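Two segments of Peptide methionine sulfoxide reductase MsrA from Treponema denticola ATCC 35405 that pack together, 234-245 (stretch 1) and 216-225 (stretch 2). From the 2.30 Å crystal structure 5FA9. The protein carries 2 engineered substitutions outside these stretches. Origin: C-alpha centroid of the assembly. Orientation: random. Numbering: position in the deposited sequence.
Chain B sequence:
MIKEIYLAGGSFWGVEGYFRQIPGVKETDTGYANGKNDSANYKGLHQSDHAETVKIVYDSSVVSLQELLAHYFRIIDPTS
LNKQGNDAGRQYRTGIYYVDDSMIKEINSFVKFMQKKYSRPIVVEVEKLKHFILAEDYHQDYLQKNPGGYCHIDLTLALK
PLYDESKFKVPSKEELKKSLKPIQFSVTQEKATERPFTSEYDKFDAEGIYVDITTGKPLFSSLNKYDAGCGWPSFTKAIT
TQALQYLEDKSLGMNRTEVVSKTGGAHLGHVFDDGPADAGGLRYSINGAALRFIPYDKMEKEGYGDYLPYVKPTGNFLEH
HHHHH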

# COMPACT_ATOMS: atom_id res chain seq x y z
N SER B 234 -4.30 -16.24 -20.60
CA SER B 234 -4.38 -15.89 -19.19
C SER B 234 -3.88 -14.47 -18.93
O SER B 234 -2.87 -14.04 -19.49
CB SER B 234 -3.58 -16.88 -18.34
OG SER B 234 -4.06 -18.20 -18.53
N PHE B 235 -4.61 -13.74 -18.09
CA PHE B 235 -4.27 -12.36 -17.77
C PHE B 235 -4.25 -12.14 -16.26
O PHE B 235 -4.92 -12.85 -15.51
CB PHE B 235 -5.26 -11.40 -18.44
CG PHE B 235 -5.33 -11.55 -19.93
CD1 PHE B 235 -6.22 -12.44 -20.51
CD2 PHE B 235 -4.52 -10.79 -20.76
CE1 PHE B 235 -6.29 -12.57 -21.89
CE2 PHE B 235 -4.58 -10.92 -22.13
CZ PHE B 235 -5.47 -11.81 -22.70
N THR B 236 -3.48 -11.15 -15.83
CA THR B 236 -3.35 -10.86 -14.40
C THR B 236 -4.39 -9.85 -13.93
O THR B 236 -4.67 -9.74 -12.74
CB THR B 236 -1.95 -10.31 -14.07
OG1 THR B 236 -1.76 -9.05 -14.72
CG2 THR B 236 -0.87 -11.28 -14.53
N LYS B 237 -4.98 -9.13 -14.88
CA LYS B 237 -6.01 -8.14 -14.57
C LYS B 237 -6.77 -7.73 -15.83
O LYS B 237 -6.37 -8.06 -16.94
CB LYS B 237 -5.38 -6.90 -13.92
CG LYS B 237 -4.62 -6.01 -14.89
CD LYS B 237 -3.95 -4.85 -14.17
CE LYS B 237 -4.97 -3.93 -13.53
NZ LYS B 237 -5.86 -3.30 -14.54
N ALA B 238 -7.86 -7.00 -15.63
CA ALA B 238 -8.61 -6.43 -16.74
C ALA B 238 -7.95 -5.13 -17.19
O ALA B 238 -7.19 -4.53 -16.43
CB ALA B 238 -10.06 -6.19 -16.35
N ILE B 239 -8.23 -4.71 -18.42
CA ILE B 239 -7.62 -3.49 -18.95
C ILE B 239 -8.16 -2.27 -18.21
O ILE B 239 -7.43 -1.30 -17.98
CB ILE B 239 -7.85 -3.36 -20.47
CG1 ILE B 239 -7.01 -2.22 -21.05
CG2 ILE B 239 -9.33 -3.17 -20.81
CD1 ILE B 239 -7.01 -2.17 -22.56
N THR B 240 -9.43 -2.32 -17.82
CA THR B 240 -10.05 -1.28 -17.00
C THR B 240 -10.96 -1.90 -15.95
O THR B 240 -11.24 -3.10 -16.00
CB THR B 240 -10.88 -0.28 -17.85
OG1 THR B 240 -11.98 -0.97 -18.47
CG2 THR B 240 -10.03 0.39 -18.92
N THR B 241 -11.42 -1.09 -15.01
CA THR B 241 -12.34 -1.56 -13.98
C THR B 241 -13.76 -1.64 -14.51
O THR B 241 -14.67 -2.13 -13.83
CB THR B 241 -12.31 -0.65 -12.74
OG1 THR B 241 -12.69 0.68 -13.11
CG2 THR B 241 -10.92 -0.62 -12.12
N GLN B 242 -13.96 -1.15 -15.73
CA GLN B 242 -15.29 -1.06 -16.33
C GLN B 242 -15.50 -2.12 -17.41
O GLN B 242 -16.49 -2.08 -18.14
CB GLN B 242 -15.50 0.33 -16.92
CG GLN B 242 -15.13 1.47 -15.98
CD GLN B 242 -15.46 2.83 -16.56
OE1 GLN B 242 -15.67 2.97 -17.76
NE2 GLN B 242 -15.51 3.84 -15.70
N ALA B 243 -14.56 -3.06 -17.50
CA ALA B 243 -14.59 -4.05 -18.57
C ALA B 243 -15.34 -5.32 -18.18
O ALA B 243 -16.07 -5.89 -19.00
CB ALA B 243 -13.17 -4.40 -18.99
N LEU B 244 -15.16 -5.77 -16.95
CA LEU B 244 -15.67 -7.08 -16.54
C LEU B 244 -16.72 -7.02 -15.44
O LEU B 244 -16.80 -6.06 -14.67
CB LEU B 244 -14.52 -7.97 -16.08
CG LEU B 244 -13.32 -8.10 -17.02
CD1 LEU B 244 -12.31 -9.08 -16.45
CD2 LEU B 244 -13.77 -8.52 -18.40
N GLN B 245 -17.53 -8.08 -15.38
CA GLN B 245 -18.44 -8.32 -14.26
C GLN B 245 -18.22 -9.74 -13.76
O GLN B 245 -17.88 -10.63 -14.54
CB GLN B 245 -19.90 -8.11 -14.66
CG GLN B 245 -20.42 -6.70 -14.44
CD GLN B 245 -21.84 -6.51 -14.94
OE1 GLN B 245 -22.44 -7.43 -15.49
NE2 GLN B 245 -22.38 -5.32 -14.74
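Stretch 2 (216-225) GKPLFSSLNK

Stretch 2 runs antiparallel to stretch 1, so that its C-terminal end meets the start of stretch 1 and its N-terminal end meets the turn near the end. The CA atoms of Phe235 and Lys225 lie 4.4 Å apart, those of Ile239 and Phe220 4.5 Å, and those of Ala243 and Leu219 5.4 Å. Stretch 1 is a strand at Ser234 and Phe235 and again at Leu244 and Gln245, with loop and a type I turn between. Stretch 2 is a strand from Pro218 to Ser221, broken by a kink at Leu219, where psi is -40°, then folds tightly, with Asn224 N donating to Ser221 O at 3.1 Å, before Lys225 pairs with Phe235 in an antiparallel, non-hydrogen-bonded bridge. Together the two stretches bury 835 Å².

Phe220 covers the most surface. Its CA-to-CB bond points away overall, yet CB itself lies over a face of the Phe235 ring, 3.6 Å from the centroid and 12° off the normal. With chi1 at -61° (m), the Phe220 ring forms an offset stack with that of Phe235, the planes inclined by 17° and the centroids 4.5 Å apart; Phe235 CG and Phe220 CD1 approach to 3.6 Å. The edge of the Phe220 ring meets the backbone of stretch 1, CD1 lying 3.3 Å from Lys237 O, while Phe220 CZ packs 3.7 Å from Leu244 CD1. Phe235, also in the m rotamer, directs its own ring edge at stretch 2, with CD2 3.6 Å from Ser221 O, and its CE2 reaches Lys225 CB at 3.6 Å.

Asn224 is the third main element; its CA-to-CB bond points toward stretch 1. Its backbone oxygen, Asn224 O, accepts a hydrogen bond from Thr236 N at 2.9 Å and a CA-H...O contact from Phe235 CA at 3.2 Å. Its side chain packs against the aliphatic part of Lys237, with Asn224 CG 3.6 Å from Lys237 CG, and ND2 donates to water 2 at 2.5 Å. The same water accepts from Ser221 N at 2.9 Å and donates to Lys237 O at 2.8 Å, joining the two backbones where no direct hydrogen bond links these groups.

Beyond this cluster, Ile239 N donates to Leu219 O at 2.9 Å with a nearly straight geometry of 166°, and Ile239 CD1 lies 4.1 Å from Pro218 CB. The type I turn from Thr240 to Ala243 brings Gln242 O within 2.7 Å of Lys217 NZ, which the fully extended lysine side chain reaches to donate a hydrogen bond. Leu219 CB points away, but its CD2 comes back to Ala243 CB at 4.1 Å and Leu244 CD2 at 4.2 Å.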

# COMPACT_ATOMS: atom_id res chain seq x y z
N GLY B 216 -16.74 -5.22 -29.38
CA GLY B 216 -15.59 -4.43 -29.79
C GLY B 216 -14.97 -3.63 -28.66
O GLY B 216 -14.03 -2.86 -28.88
N LYS B 217 -15.50 -3.79 -27.45
CA LYS B 217 -14.96 -3.10 -26.28
C LYS B 217 -13.72 -3.81 -25.73
O LYS B 217 -13.73 -5.03 -25.56
CB LYS B 217 -16.03 -3.00 -25.19
CG LYS B 217 -15.57 -2.30 -23.93
CD LYS B 217 -16.74 -2.05 -22.98
CE LYS B 217 -16.25 -1.68 -21.59
NZ LYS B 217 -17.38 -1.49 -20.64
N PRO B 218 -12.65 -3.04 -25.47
CA PRO B 218 -11.40 -3.58 -24.91
C PRO B 218 -11.61 -4.27 -23.57
O PRO B 218 -12.32 -3.75 -22.70
CB PRO B 218 -10.53 -2.33 -24.74
CG PRO B 218 -11.06 -1.37 -25.76
CD PRO B 218 -12.54 -1.61 -25.78
N LEU B 219 -11.01 -5.45 -23.40
CA LEU B 219 -11.17 -6.22 -22.18
C LEU B 219 -9.84 -6.49 -21.49
O LEU B 219 -9.75 -6.44 -20.26
CB LEU B 219 -11.87 -7.55 -22.48
CG LEU B 219 -13.27 -7.46 -23.10
CD1 LEU B 219 -13.78 -8.85 -23.45
CD2 LEU B 219 -14.22 -6.76 -22.15
N PHE B 220 -8.80 -6.78 -22.27
CA PHE B 220 -7.50 -7.10 -21.71
C PHE B 220 -6.35 -6.49 -22.51
O PHE B 220 -6.49 -6.21 -23.70
CB PHE B 220 -7.32 -8.62 -21.62
CG PHE B 220 -8.32 -9.30 -20.73
CD1 PHE B 220 -8.12 -9.37 -19.36
CD2 PHE B 220 -9.47 -9.86 -21.27
CE1 PHE B 220 -9.05 -9.99 -18.54
CE2 PHE B 220 -10.40 -10.49 -20.45
CZ PHE B 220 -10.19 -10.55 -19.09
N SER B 221 -5.22 -6.28 -21.84
CA SER B 221 -4.02 -5.77 -22.49
C SER B 221 -2.95 -6.84 -22.58
O SER B 221 -2.86 -7.72 -21.72
CB SER B 221 -3.48 -4.55 -21.73
OG SER B 221 -2.24 -4.14 -22.25
N SER B 222 -2.13 -6.77 -23.63
CA SER B 222 -1.04 -7.72 -23.82
C SER B 222 -0.01 -7.61 -22.70
O SER B 222 0.74 -8.55 -22.44
CB SER B 222 -0.36 -7.49 -25.18
OG SER B 222 0.15 -6.17 -25.27
N LEU B 223 0.02 -6.45 -22.05
CA LEU B 223 0.96 -6.21 -20.96
C LEU B 223 0.66 -7.07 -19.74
O LEU B 223 1.54 -7.37 -18.94
CB LEU B 223 0.94 -4.73 -20.57
CG LEU B 223 1.96 -4.26 -19.53
CD1 LEU B 223 3.38 -4.46 -20.03
CD2 LEU B 223 1.72 -2.80 -19.15
N ASN B 224 -0.60 -7.48 -19.62
CA ASN B 224 -1.04 -8.27 -18.47
C ASN B 224 -1.16 -9.75 -18.80
O ASN B 224 -1.58 -10.55 -17.96
CB ASN B 224 -2.38 -7.74 -17.96
CG ASN B 224 -2.33 -6.26 -17.62
OD1 ASN B 224 -1.46 -5.82 -16.86
ND2 ASN B 224 -3.25 -5.49 -18.18
N LYS B 225 -0.78 -10.11 -20.02
CA LYS B 225 -0.88 -11.49 -20.48
C LYS B 225 0.35 -12.31 -20.09
O LYS B 225 1.47 -11.81 -20.13
CB LYS B 225 -1.07 -11.52 -22.00
CG LYS B 225 -1.48 -12.87 -22.56
CD LYS B 225 -1.82 -12.75 -24.03
CE LYS B 225 -2.44 -14.04 -24.56
NZ LYS B 225 -1.48 -15.17 -24.53
O HOH W 1 -12.64 -1.35 -21.39
O HOH W 2 -5.45 -6.27 -18.94
O HOH W 3 -1.85 -16.41 -22.04